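Local coordinates for protein Myo-inositol 2-dehydrogenase (Thermotoga maritima, PDB 3EZY) that catalyses the NAD(+)-dependent oxidation of myo-inositol to scyllo-inosose and probably serves in myo-inositol degradation, at residues T141-V147 with V243-R249; R36-L40 with K51-D55; V192-G196 with A318-L323; F119-R125 with A303-G309. One frame throughout, in Å; residues are numbered along the deposited sequence. Where two conformers were deposited one is given.

Contact 1 of 4, residues T141-V147 with V243-R249; sequences TIGKPHV and VFGSKGR
This antiparallel strand pairing with a beta bulge lies in the large mixed sheet of the C-terminal domain, next to 248-252, its last strand within this chain, where Arg249 pairs with a strand of a third subunit. Segments 145-147 and 243-245 run at 118°, axes 4.3 Å apart, so the pairing is strongly twisted at the bulge. Phe244 N donates to Val147 O (2.8 Å). Phe244 O accepts from both His146 N (2.7 Å) and Val147 N (2.9 Å). Pro145 and Gly245 form the next, non-hydrogen-bonded pair, CA atoms 4.0 Å apart. Gly245 to Gly248 make a type I turn. Ile142 O accepts from Lys247 N (2.8 Å), Lys144 O from Ser246 N (2.9 Å), and Lys144 N donates to Ser246 OG (3.0 Å; Ser246 chi1 p). A water joins Thr141 O (2.5 Å) to Lys247 O (2.7 Å). Gly143 has positive phi, and a CB on it would clash with Ser246 and Lys247. On one side Val243 CG1 meets Ile142 CD1 and Pro145 CB, each at 3.9 Å. Phe244 and Val147 point to the other face, where Arg153 of a second subunit meets Phe244 (cation-pi). The doubled pairing opposite Phe244 is a classic beta bulge beside a beta hairpin.

Contact 2 of 4, residues R36-L40 with K51-D55; sequences REDRL and KAYKD
Residues 37-40 form the first turn of helix 37-47, with Arg36 at the N-cap position and Leu40 N bonded to Arg36 O (3.0 Å). Residues 51-53 are extended, and the chain then turns at Lys54 (phi/psi -68/-38) toward Asp55, the N-cap of the next helix. No hydrogen bond joins the two segments. The CA atoms of Leu40 and Ala52 lie 6.6 Å apart, those of Glu37 and Lys54 7.0 Å. Leu40 (chi1 t, chi2 p) points at the strand. Leu40 CG meets Ala52 CB at 3.7 Å, and Leu40 CD2 lies 3.7 Å from Tyr53 C. At the surface Glu37 OE2 forms a salt bridge with Lys54 NZ (3.5 Å). Glu37 OE2 to Lys54 CD, at 2.5 Å, is too short for a real contact and marks an imprecisely placed side chain; Glu37 was modelled in two conformers. Tyr53 points away, and its OH bonds to Asp62. The contact belongs to a beta-alpha-beta unit of the Rossmann fold: helix 37-47 packs against edge strand 51-53 and, through Leu40 on Ile32, against the neighbouring parallel strand 27-33.

Contact 3 of 4, residues V192-G196 with A318-L323; sequences VFADG and AAKKSL
Small apolar side chains make the centre of this strand-on-helix packing. Ala194 CB lies 3.8 Å from Ala319 CB and 3.6 Å from Ala319 O. Val192 (chi1 t) places CG1 4.0 Å from Ala319 CB, and its CB is 4.5 Å from Ala318 CB. The alanines allow a close approach: the axes of strand 192-196 and helix 318-323 come within 6.4 Å and cross at -61°. The nearest CA pairs are Ala194 with Leu323 (5.1 Å) and Phe193 with Ser322 (5.5 Å). Leu323 (chi1 t, chi2 p) covers the Asp195-Gly196 part of the strand. Leu323 CD1 reaches Gly196 N at 3.6 Å and Asp195 OD1 at 3.5 Å. Ser322 (chi1 t) points at the strand; Ser322 OG accepts from Ala194 N at 2.8 Å and also bonds to Arg327 O. Asp195 points away from the helix; its OD1 accepts from Gly196 N (2.7 Å), and its OD2 makes a salt bridge with Arg218 of a second subunit. Phe193 stacks on Phe193 of that subunit. Helix 306-325 thus covers one face of the C-terminal sheet near its edge. Strand 189-197 lies there between strands 212-219 and 329-330, with Phe170 of helix 169-172 beside Ala194, Ala319 and Leu323.

Contact 4 of 4, residues F119-R125 with A303-G309; sequences FTGFNRR and AVSGEDG
Two hydrogen bonds from Thr120 tie the last strand of the Rossmann sheet to the start of helix 306-325. Thr120 N donates to Val304 O (3.0 Å), and Thr120 OG1 (chi1 m) donates to Ser305 O (2.7 Å). The CA atoms of Phe119 and Ser305 are 4.9 Å apart. Ser305 and Asp308 form a capping box: Ser305 N donates to Asp308 OD2 (2.9 Å), and Asp308 N bonds weakly to Ser305 OG (3.4 Å). Past Thr120 the chain makes inverse gamma turns centred on Gly121 and Phe122, then enters the 3-10 segment 123-125. This brings Arg125 (chi1 m, then extended) back to the helix start. Arg125 NH2 forms a salt bridge with Asp308 OD1 (3.4 Å) and another with Asp179, while Asp308 OD1 also pairs with Arg182. Both partners lie on helix 174-185. Two waters join Arg125 NH1 to Ala303 O, and one of them also donates to Asp308 OD2 (2.5 Å). Val304 (chi1 t) fills the centre. Val304 CG1 lies over one face of the Arg125 guanidinium and 3.9 Å from Phe122 CD2, while Val304 CB is 4.0 Å from Phe119 CE2. The Phe122 ring turns its edge to Asp308 O. Gly309 leaves room beside Thr120, where a CB would be tight. Val304 O lies over the Phe119 ring and receives a CA-H...O contact from Phe119 CA at 3.2 Å.

In the fold
Contact 4 lies nearest the middle of the chain, its centre about 7 Å from the chain's centre. It joins the end of the Rossmann sheet to a helix that runs on into contact 3, about 23 Å away between centres. Contacts 2 and 4 involve the two outermost strands of the parallel sheet, 51-53 and 118-121, with centres about 27 Å apart. Contacts 1 and 3 share the large mixed sheet, and both touch the second subunit. Contacts 1 and 2 are farthest apart, about 50 Å between centres. Along the chain contact 2 closes first. Contact 4 then spans contact 1, and contact 3 crosses both. The late helix 306-325 thus links the nucleotide-binding and C-terminal domains.

Contact 1 of 4, residues T141-V147 with V243-R249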
loop_
_atom_site.group_PDB
_atom_site.type_symbol
_atom_site.label_atom_id
_atom_site.label_comp_id
_atom_site.label_asym_id
_atom_site.label_seq_id
_atom_site.Cartn_x
_atom_site.Cartn_y
_atom_site.Cartn_z
ATOM N N THR A 141 3.279 17.869 14.144
ATOM C CA THR A 141 2.340 16.942 13.527
ATOM C C THR A 141 2.111 15.617 14.284
ATOM O O THR A 141 1.028 15.044 14.188
ATOM C CB THR A 141 2.751 16.615 12.068
ATOM O OG1 THR A 141 2.734 17.822 11.284
ATOM C CG2 THR A 141 1.774 15.696 11.476
ATOM N N ILE A 142 3.115 15.110 15.004
ATOM C CA ILE A 142 2.892 13.908 15.811
ATOM C C ILE A 142 2.827 14.201 17.316
ATOM O O ILE A 142 2.814 13.275 18.163
ATOM C CB ILE A 142 3.866 12.729 15.436
ATOM C CG1 ILE A 142 5.335 13.165 15.448
ATOM C CG2 ILE A 142 3.481 12.197 14.062
ATOM C CD1 ILE A 142 5.953 13.286 16.859
ATOM N N GLY A 143 2.679 15.482 17.659
ATOM C CA GLY A 143 2.680 15.851 19.090
ATOM C C GLY A 143 4.083 15.791 19.679
ATOM O O GLY A 143 5.087 15.987 18.975
ATOM N N LYS A 144 4.174 15.478 20.964
ATOM C CA LYS A 144 5.462 15.256 21.595
ATOM C C LYS A 144 6.067 13.876 21.229
ATOM O O LYS A 144 5.424 12.855 21.450
ATOM C CB LYS A 144 5.312 15.373 23.112
ATOM C CG LYS A 144 6.652 15.403 23.816
ATOM C CD LYS A 144 6.595 16.115 25.163
ATOM C CE LYS A 144 7.995 16.641 25.524
ATOM N NZ LYS A 144 8.735 17.128 24.295
ATOM N N PRO A 145 7.316 13.836 20.710
ATOM C CA PRO A 145 7.839 12.502 20.284
ATOM C C PRO A 145 8.071 11.565 21.483
ATOM O O PRO A 145 8.554 11.999 22.501
ATOM C CB PRO A 145 9.162 12.844 19.554
ATOM C CG PRO A 145 8.944 14.311 19.105
ATOM C CD PRO A 145 8.224 14.925 20.300
ATOM N N HIS A 146 7.674 10.301 21.368
ATOM C CA HIS A 146 7.879 9.320 22.429
ATOM C C HIS A 146 8.887 8.233 22.017
ATOM O O HIS A 146 9.786 7.860 22.769
ATOM C CB HIS A 146 6.521 8.688 22.795
ATOM C CG HIS A 146 5.605 9.630 23.544
ATOM N ND1 HIS A 146 4.373 9.245 24.030
ATOM C CD2 HIS A 146 5.771 10.922 23.922
ATOM C CE1 HIS A 146 3.795 10.273 24.635
ATOM N NE2 HIS A 146 4.624 11.307 24.588
ATOM N N VAL A 147 8.739 7.716 20.805
ATOM C CA VAL A 147 9.631 6.626 20.375
ATOM C C VAL A 147 10.103 6.828 18.951
ATOM O O VAL A 147 9.290 7.108 18.045
ATOM C CB VAL A 147 8.888 5.289 20.409
ATOM C CG1 VAL A 147 9.796 4.137 19.837
ATOM C CG2 VAL A 147 8.471 4.981 21.812
ATOM N N VAL A 243 8.652 7.852 13.659
ATOM C CA VAL A 243 8.518 8.567 14.943
ATOM C C VAL A 243 7.092 8.413 15.495
ATOM O O VAL A 243 6.095 8.751 14.827
ATOM C CB VAL A 243 8.868 10.099 14.843
ATOM C CG1 VAL A 243 8.826 10.788 16.275
ATOM C CG2 VAL A 243 10.244 10.295 14.198
ATOM N N PHE A 244 7.002 7.966 16.736
ATOM C CA PHE A 244 5.715 7.839 17.368
ATOM C C PHE A 244 5.646 8.855 18.505
ATOM O O PHE A 244 6.589 8.978 19.279
ATOM C CB PHE A 244 5.569 6.431 17.920
ATOM C CG PHE A 244 4.461 6.284 18.923
ATOM C CD1 PHE A 244 3.138 6.167 18.488
ATOM C CD2 PHE A 244 4.738 6.195 20.283
ATOM C CE1 PHE A 244 2.090 5.997 19.421
ATOM C CE2 PHE A 244 3.689 6.051 21.221
ATOM C CZ PHE A 244 2.380 5.958 20.780
ATOM N N GLY A 245 4.543 9.585 18.592
ATOM C CA GLY A 245 4.398 10.605 19.632
ATOM C C GLY A 245 2.987 10.725 20.174
ATOM O O GLY A 245 2.105 9.928 19.817
ATOM N N SER A 246 2.742 11.751 20.992
ATOM C CA SER A 246 1.456 11.880 21.687
ATOM C C SER A 246 0.255 12.097 20.741
ATOM O O SER A 246 -0.907 11.872 21.133
ATOM C CB SER A 246 1.528 13.008 22.744
ATOM O OG SER A 246 1.727 14.230 22.066
ATOM N N LYS A 247 0.500 12.499 19.492
ATOM C CA LYS A 247 -0.612 12.752 18.575
ATOM C C LYS A 247 -0.613 11.899 17.313
ATOM O O LYS A 247 -1.427 12.112 16.398
ATOM C CB LYS A 247 -0.680 14.228 18.194
ATOM C CG LYS A 247 -0.922 15.139 19.404
ATOM C CD LYS A 247 -1.007 16.570 18.937
ATOM C CE LYS A 247 -0.823 17.563 20.081
ATOM N NZ LYS A 247 -0.960 18.944 19.515
ATOM N N GLY A 248 0.277 10.919 17.235
ATOM C CA GLY A 248 0.182 10.029 16.105
ATOM C C GLY A 248 1.526 9.405 15.725
ATOM O O GLY A 248 2.485 9.404 16.511
ATOM N N ARG A 249 1.592 8.915 14.502
ATOM C CA ARG A 249 2.797 8.246 14.061
ATOM C C ARG A 249 3.186 8.734 12.681
ATOM O O ARG A 249 2.327 9.053 11.850
ATOM C CB ARG A 249 2.564 6.727 14.033
ATOM C CG ARG A 249 3.804 5.874 13.633
ATOM C CD ARG A 249 3.349 4.401 13.335
ATOM N NE ARG A 249 2.846 4.348 11.957
ATOM C CZ ARG A 249 2.122 3.360 11.444
ATOM N NH1 ARG A 249 1.759 2.309 12.200
ATOM N NH2 ARG A 249 1.732 3.446 10.174
HETATM O O HOH W 1 -0.770 13.327 14.043
#

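Contact 2 of 4, residues R36-L40 with K51-D55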
loop_
_atom_site.group_PDB
_atom_site.type_symbol
_atom_site.label_atom_id
_atom_site.label_comp_id
_atom_site.label_asym_id
_atom_site.label_seq_id
_atom_site.Cartn_x
_atom_site.Cartn_y
_atom_site.Cartn_z
ATOM N N ARG A 36 45.880 9.024 -7.629
ATOM C CA ARG A 36 46.051 8.124 -8.758
ATOM C C ARG A 36 46.131 8.928 -10.018
ATOM O O ARG A 36 45.137 9.564 -10.401
ATOM C CB ARG A 36 44.849 7.190 -8.872
ATOM C CG ARG A 36 44.632 6.312 -7.685
ATOM C CD ARG A 36 43.219 5.793 -7.733
ATOM N NE ARG A 36 42.269 6.732 -7.119
ATOM C CZ ARG A 36 40.955 6.518 -7.019
ATOM N NH1 ARG A 36 40.422 5.382 -7.485
ATOM N NH2 ARG A 36 40.175 7.437 -6.447
ATOM N N GLU A 37 47.281 8.892 -10.697
ATOM C CA GLU A 37 47.513 9.766 -11.847
ATOM C C GLU A 37 46.565 9.521 -13.027
ATOM O O GLU A 37 46.119 10.457 -13.663
ATOM C CB GLU A 37 48.983 9.723 -12.308
ATOM C CG GLU A 37 49.946 10.611 -11.471
ATOM C CD GLU A 37 51.029 11.310 -12.308
ATOM O OE1 GLU A 37 51.640 10.648 -13.180
ATOM O OE2 GLU A 37 51.267 12.530 -12.092
ATOM N N ASP A 38 46.247 8.259 -13.318
ATOM C CA ASP A 38 45.369 8.013 -14.474
ATOM C C ASP A 38 43.918 8.391 -14.191
ATOM O O ASP A 38 43.239 8.932 -15.067
ATOM C CB ASP A 38 45.480 6.577 -14.966
ATOM C CG ASP A 38 46.892 6.234 -15.387
ATOM O OD1 ASP A 38 47.279 6.567 -16.551
ATOM O OD2 ASP A 38 47.616 5.649 -14.531
ATOM N N ARG A 39 43.474 8.124 -12.966
ATOM C CA ARG A 39 42.187 8.607 -12.463
ATOM C C ARG A 39 42.071 10.129 -12.641
ATOM O O ARG A 39 41.140 10.628 -13.282
ATOM C CB ARG A 39 42.048 8.215 -10.990
ATOM C CG ARG A 39 40.645 8.496 -10.356
ATOM C CD ARG A 39 39.545 7.675 -11.014
ATOM N NE ARG A 39 38.221 8.034 -10.508
ATOM C CZ ARG A 39 37.085 7.846 -11.175
ATOM N NH1 ARG A 39 37.113 7.286 -12.391
ATOM N NH2 ARG A 39 35.910 8.219 -10.635
ATOM N N LEU A 40 43.036 10.861 -12.083
ATOM C CA LEU A 40 43.127 12.306 -12.262
ATOM C C LEU A 40 43.070 12.750 -13.751
ATOM O O LEU A 40 42.261 13.598 -14.122
ATOM C CB LEU A 40 44.434 12.772 -11.646
ATOM C CG LEU A 40 44.585 14.278 -11.434
ATOM C CD1 LEU A 40 43.387 14.755 -10.587
ATOM C CD2 LEU A 40 45.911 14.532 -10.729
ATOM N N LYS A 51 42.061 22.674 -13.617
ATOM C CA LYS A 51 43.278 22.277 -12.923
ATOM C C LYS A 51 43.146 20.874 -12.315
ATOM O O LYS A 51 42.126 20.526 -11.708
ATOM C CB LYS A 51 43.571 23.271 -11.796
ATOM C CG LYS A 51 43.831 24.684 -12.287
ATOM C CD LYS A 51 45.132 24.764 -13.126
ATOM C CE LYS A 51 46.238 23.885 -12.531
ATOM N NZ LYS A 51 47.554 24.014 -13.231
ATOM N N ALA A 52 44.184 20.073 -12.444
ATOM C CA ALA A 52 44.183 18.786 -11.791
ATOM C C ALA A 52 45.469 18.719 -11.013
ATOM O O ALA A 52 46.530 18.942 -11.571
ATOM C CB ALA A 52 44.113 17.666 -12.838
ATOM N N TYR A 53 45.394 18.407 -9.728
ATOM C CA TYR A 53 46.576 18.399 -8.871
ATOM C C TYR A 53 46.821 17.048 -8.227
ATOM O O TYR A 53 45.928 16.498 -7.573
ATOM C CB TYR A 53 46.394 19.425 -7.739
ATOM C CG TYR A 53 46.340 20.865 -8.175
ATOM C CD1 TYR A 53 47.508 21.535 -8.587
ATOM C CD2 TYR A 53 45.162 21.580 -8.122
ATOM C CE1 TYR A 53 47.476 22.874 -8.962
ATOM C CE2 TYR A 53 45.113 22.915 -8.503
ATOM C CZ TYR A 53 46.283 23.556 -8.922
ATOM O OH TYR A 53 46.258 24.890 -9.290
ATOM N N LYS A 54 48.042 16.535 -8.353
ATOM C CA LYS A 54 48.441 15.323 -7.638
ATOM C C LYS A 54 48.530 15.559 -6.142
ATOM O O LYS A 54 48.146 14.713 -5.340
ATOM C CB LYS A 54 49.804 14.809 -8.129
ATOM C CG LYS A 54 49.745 14.087 -9.436
ATOM C CD LYS A 54 51.148 13.587 -9.841
ATOM C CE LYS A 54 51.919 13.078 -8.602
ATOM N NZ LYS A 54 52.806 11.910 -8.970
ATOM N N ASP A 55 49.009 16.729 -5.764
ATOM C CA ASP A 55 49.155 17.063 -4.346
ATOM C C ASP A 55 47.975 17.925 -3.908
ATOM O O ASP A 55 47.793 18.999 -4.432
ATOM C CB ASP A 55 50.450 17.848 -4.190
ATOM C CG ASP A 55 50.679 18.334 -2.769
ATOM O OD1 ASP A 55 49.815 18.082 -1.881
ATOM O OD2 ASP A 55 51.738 18.974 -2.554
#

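Contact 3 of 4, residues V192-G196 with A318-L323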
loop_
_atom_site.group_PDB
_atom_site.type_symbol
_atom_site.label_atom_id
_atom_site.label_comp_id
_atom_site.label_asym_id
_atom_site.label_seq_id
_atom_site.Cartn_x
_atom_site.Cartn_y
_atom_site.Cartn_z
ATOM N N VAL A 192 23.205 5.385 25.825
ATOM C CA VAL A 192 23.106 4.449 24.736
ATOM C C VAL A 192 23.351 3.023 25.237
ATOM O O VAL A 192 24.182 2.801 26.121
ATOM C CB VAL A 192 24.173 4.809 23.681
ATOM C CG1 VAL A 192 24.394 3.721 22.713
ATOM C CG2 VAL A 192 23.803 6.115 22.957
ATOM N N PHE A 193 22.642 2.054 24.673
ATOM C CA PHE A 193 22.968 0.644 24.855
ATOM C C PHE A 193 23.059 -0.037 23.493
ATOM O O PHE A 193 22.180 0.168 22.649
ATOM C CB PHE A 193 21.886 -0.076 25.647
ATOM C CG PHE A 193 22.073 -1.568 25.666
ATOM C CD1 PHE A 193 22.897 -2.144 26.591
ATOM C CD2 PHE A 193 21.472 -2.376 24.705
ATOM C CE1 PHE A 193 23.104 -3.485 26.614
ATOM C CE2 PHE A 193 21.655 -3.745 24.708
ATOM C CZ PHE A 193 22.491 -4.315 25.656
ATOM N N ALA A 194 24.072 -0.859 23.280
ATOM C CA ALA A 194 24.252 -1.452 21.982
ATOM C C ALA A 194 24.549 -2.926 22.109
ATOM O O ALA A 194 25.225 -3.340 23.052
ATOM C CB ALA A 194 25.405 -0.720 21.204
ATOM N N ASP A 195 24.025 -3.743 21.184
ATOM C CA ASP A 195 24.535 -5.109 21.034
ATOM C C ASP A 195 24.753 -5.396 19.544
ATOM O O ASP A 195 24.243 -4.667 18.697
ATOM C CB ASP A 195 23.624 -6.158 21.705
ATOM C CG ASP A 195 24.380 -7.462 22.067
ATOM O OD1 ASP A 195 25.548 -7.709 21.624
ATOM O OD2 ASP A 195 23.775 -8.289 22.741
ATOM N N GLY A 196 25.509 -6.437 19.215
ATOM C CA GLY A 196 25.811 -6.710 17.810
ATOM C C GLY A 196 26.221 -8.168 17.747
ATOM O O GLY A 196 26.654 -8.696 18.757
ATOM N N ALA A 318 30.414 5.722 22.568
ATOM C CA ALA A 318 29.538 5.207 23.650
ATOM C C ALA A 318 28.959 3.834 23.321
ATOM O O ALA A 318 28.914 2.949 24.180
ATOM C CB ALA A 318 28.386 6.219 23.967
ATOM N N ALA A 319 28.474 3.656 22.091
ATOM C CA ALA A 319 27.987 2.346 21.642
ATOM C C ALA A 319 29.067 1.267 21.622
ATOM O O ALA A 319 28.798 0.106 21.987
ATOM C CB ALA A 319 27.305 2.437 20.226
ATOM N N LYS A 320 30.280 1.623 21.192
ATOM C CA LYS A 320 31.359 0.633 21.175
ATOM C C LYS A 320 31.654 0.188 22.598
ATOM O O LYS A 320 31.800 -1.009 22.863
ATOM C CB LYS A 320 32.657 1.183 20.561
ATOM C CG LYS A 320 32.681 1.263 19.061
ATOM C CD LYS A 320 33.986 1.981 18.564
ATOM C CE LYS A 320 35.156 0.994 18.604
ATOM N NZ LYS A 320 36.112 1.198 17.455
ATOM N N LYS A 321 31.709 1.143 23.514
ATOM C CA LYS A 321 31.898 0.810 24.954
ATOM C C LYS A 321 30.719 -0.006 25.544
ATOM O O LYS A 321 30.920 -1.008 26.203
ATOM C CB LYS A 321 32.135 2.075 25.760
ATOM C CG LYS A 321 32.525 1.896 27.274
ATOM C CD LYS A 321 32.379 3.304 27.922
ATOM C CE LYS A 321 33.125 3.485 29.222
ATOM N NZ LYS A 321 34.321 2.600 29.231
ATOM N N SER A 322 29.487 0.382 25.245
ATOM C CA SER A 322 28.314 -0.410 25.649
ATOM C C SER A 322 28.369 -1.851 25.153
ATOM O O SER A 322 28.047 -2.803 25.864
ATOM C CB SER A 322 27.036 0.248 25.152
ATOM O OG SER A 322 25.936 -0.634 25.349
ATOM N N LEU A 323 28.786 -2.027 23.916
ATOM C CA LEU A 323 28.814 -3.358 23.355
ATOM C C LEU A 323 29.760 -4.244 24.159
ATOM O O LEU A 323 29.446 -5.400 24.495
ATOM C CB LEU A 323 29.239 -3.295 21.876
ATOM C CG LEU A 323 29.551 -4.648 21.227
ATOM C CD1 LEU A 323 28.339 -5.590 21.263
ATOM C CD2 LEU A 323 30.039 -4.472 19.775
#

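Contact 4 of 4, residues F119-R125 with A303-G309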
loop_
_atom_site.group_PDB
_atom_site.type_symbol
_atom_site.label_atom_id
_atom_site.label_comp_id
_atom_site.label_asym_id
_atom_site.label_seq_id
_atom_site.Cartn_x
_atom_site.Cartn_y
_atom_site.Cartn_z
ATOM N N PHE A 119 31.588 22.109 7.074
ATOM C CA PHE A 119 30.292 21.447 6.798
ATOM C C PHE A 119 30.560 19.938 6.790
ATOM O O PHE A 119 31.431 19.478 6.074
ATOM C CB PHE A 119 29.813 21.888 5.405
ATOM C CG PHE A 119 28.375 21.485 5.056
ATOM C CD1 PHE A 119 27.410 22.467 4.849
ATOM C CD2 PHE A 119 28.017 20.153 4.920
ATOM C CE1 PHE A 119 26.098 22.144 4.497
ATOM C CE2 PHE A 119 26.691 19.807 4.586
ATOM C CZ PHE A 119 25.743 20.820 4.383
ATOM N N THR A 120 29.820 19.178 7.589
ATOM C CA THR A 120 30.013 17.756 7.698
ATOM C C THR A 120 29.065 17.071 6.733
ATOM O O THR A 120 27.883 17.406 6.688
ATOM C CB THR A 120 29.682 17.250 9.112
ATOM O OG1 THR A 120 30.623 17.810 10.029
ATOM C CG2 THR A 120 29.806 15.702 9.188
ATOM N N GLY A 121 29.578 16.103 5.975
ATOM C CA GLY A 121 28.816 15.496 4.897
ATOM C C GLY A 121 27.834 14.415 5.351
ATOM O O GLY A 121 27.970 13.253 4.927
ATOM N N PHE A 122 26.857 14.767 6.198
ATOM C CA PHE A 122 25.747 13.827 6.499
ATOM C C PHE A 122 24.652 13.976 5.443
ATOM O O PHE A 122 23.702 14.729 5.616
ATOM C CB PHE A 122 25.231 14.028 7.917
ATOM C CG PHE A 122 26.179 13.493 8.963
ATOM C CD1 PHE A 122 26.743 12.219 8.821
ATOM C CD2 PHE A 122 26.488 14.237 10.083
ATOM C CE1 PHE A 122 27.594 11.715 9.782
ATOM C CE2 PHE A 122 27.303 13.731 11.079
ATOM C CZ PHE A 122 27.898 12.482 10.917
ATOM N N ASN A 123 24.850 13.326 4.302
ATOM C CA ASN A 123 23.958 13.527 3.161
ATOM C C ASN A 123 22.510 13.081 3.382
ATOM O O ASN A 123 21.611 13.588 2.748
ATOM C CB ASN A 123 24.507 12.815 1.899
ATOM C CG ASN A 123 24.610 11.305 2.086
ATOM O OD1 ASN A 123 25.397 10.837 2.909
ATOM N ND2 ASN A 123 23.816 10.535 1.331
ATOM N N ARG A 124 22.269 12.112 4.249
ATOM C CA ARG A 124 20.888 11.640 4.407
ATOM C C ARG A 124 19.973 12.707 5.008
ATOM O O ARG A 124 18.761 12.559 4.921
ATOM C CB ARG A 124 20.798 10.332 5.223
ATOM C CG ARG A 124 21.758 9.241 4.709
ATOM C CD ARG A 124 21.552 7.876 5.366
ATOM N NE ARG A 124 22.624 6.944 4.930
ATOM C CZ ARG A 124 22.967 5.835 5.593
ATOM N NH1 ARG A 124 22.298 5.492 6.698
ATOM N NH2 ARG A 124 23.962 5.056 5.149
ATOM N N ARG A 125 20.515 13.759 5.638
ATOM C CA ARG A 125 19.595 14.850 6.067
ATOM C C ARG A 125 18.924 15.479 4.869
ATOM O O ARG A 125 17.971 16.215 5.055
ATOM C CB ARG A 125 20.296 15.989 6.786
ATOM C CG ARG A 125 20.949 15.577 8.095
ATOM C CD ARG A 125 21.285 16.802 8.907
ATOM N NE ARG A 125 21.969 16.469 10.156
ATOM C CZ ARG A 125 22.114 17.345 11.142
ATOM N NH1 ARG A 125 21.683 18.571 10.955
ATOM N NH2 ARG A 125 22.717 17.004 12.293
ATOM N N ALA A 303 24.781 24.138 7.304
ATOM C CA ALA A 303 23.562 23.411 7.688
ATOM C C ALA A 303 23.879 22.200 8.557
ATOM O O ALA A 303 23.104 21.819 9.456
ATOM C CB ALA A 303 22.774 22.962 6.424
ATOM N N VAL A 304 25.003 21.552 8.265
ATOM C CA VAL A 304 25.474 20.460 9.087
ATOM C C VAL A 304 26.888 20.839 9.528
ATOM O O VAL A 304 27.775 21.014 8.692
ATOM C CB VAL A 304 25.554 19.137 8.313
ATOM C CG1 VAL A 304 25.946 17.997 9.276
ATOM C CG2 VAL A 304 24.240 18.841 7.541
ATOM N N SER A 305 27.110 20.942 10.827
ATOM C CA SER A 305 28.343 21.597 11.314
ATOM C C SER A 305 29.390 20.597 11.807
ATOM O O SER A 305 29.176 19.370 11.770
ATOM C CB SER A 305 28.002 22.570 12.436
ATOM O OG SER A 305 27.599 21.801 13.558
ATOM N N GLY A 306 30.539 21.116 12.246
ATOM C CA GLY A 306 31.569 20.229 12.733
ATOM C C GLY A 306 31.135 19.555 14.003
ATOM O O GLY A 306 31.432 18.385 14.256
ATOM N N GLU A 307 30.433 20.321 14.814
ATOM C CA GLU A 307 29.859 19.842 16.054
ATOM C C GLU A 307 28.877 18.662 15.837
ATOM O O GLU A 307 28.862 17.725 16.628
ATOM C CB GLU A 307 29.182 21.022 16.772
ATOM C CG GLU A 307 30.189 22.052 17.364
ATOM C CD GLU A 307 30.792 23.104 16.339
ATOM O OE1 GLU A 307 31.619 23.916 16.815
ATOM O OE2 GLU A 307 30.462 23.167 15.108
ATOM N N ASP A 308 28.094 18.690 14.750
ATOM C CA ASP A 308 27.257 17.534 14.373
ATOM C C ASP A 308 28.130 16.298 14.128
ATOM O O ASP A 308 27.816 15.226 14.604
ATOM C CB ASP A 308 26.408 17.843 13.109
ATOM C CG ASP A 308 25.297 18.878 13.364
ATOM O OD1 ASP A 308 24.624 18.813 14.400
ATOM O OD2 ASP A 308 25.052 19.734 12.498
ATOM N N GLY A 309 29.227 16.463 13.381
ATOM C CA GLY A 309 30.221 15.408 13.176
ATOM C C GLY A 309 30.748 14.893 14.517
ATOM O O GLY A 309 30.828 13.693 14.740
HETATM O O HOH W 2 20.572 20.481 8.958
HETATM O O HOH W 3 23.075 21.148 12.070
#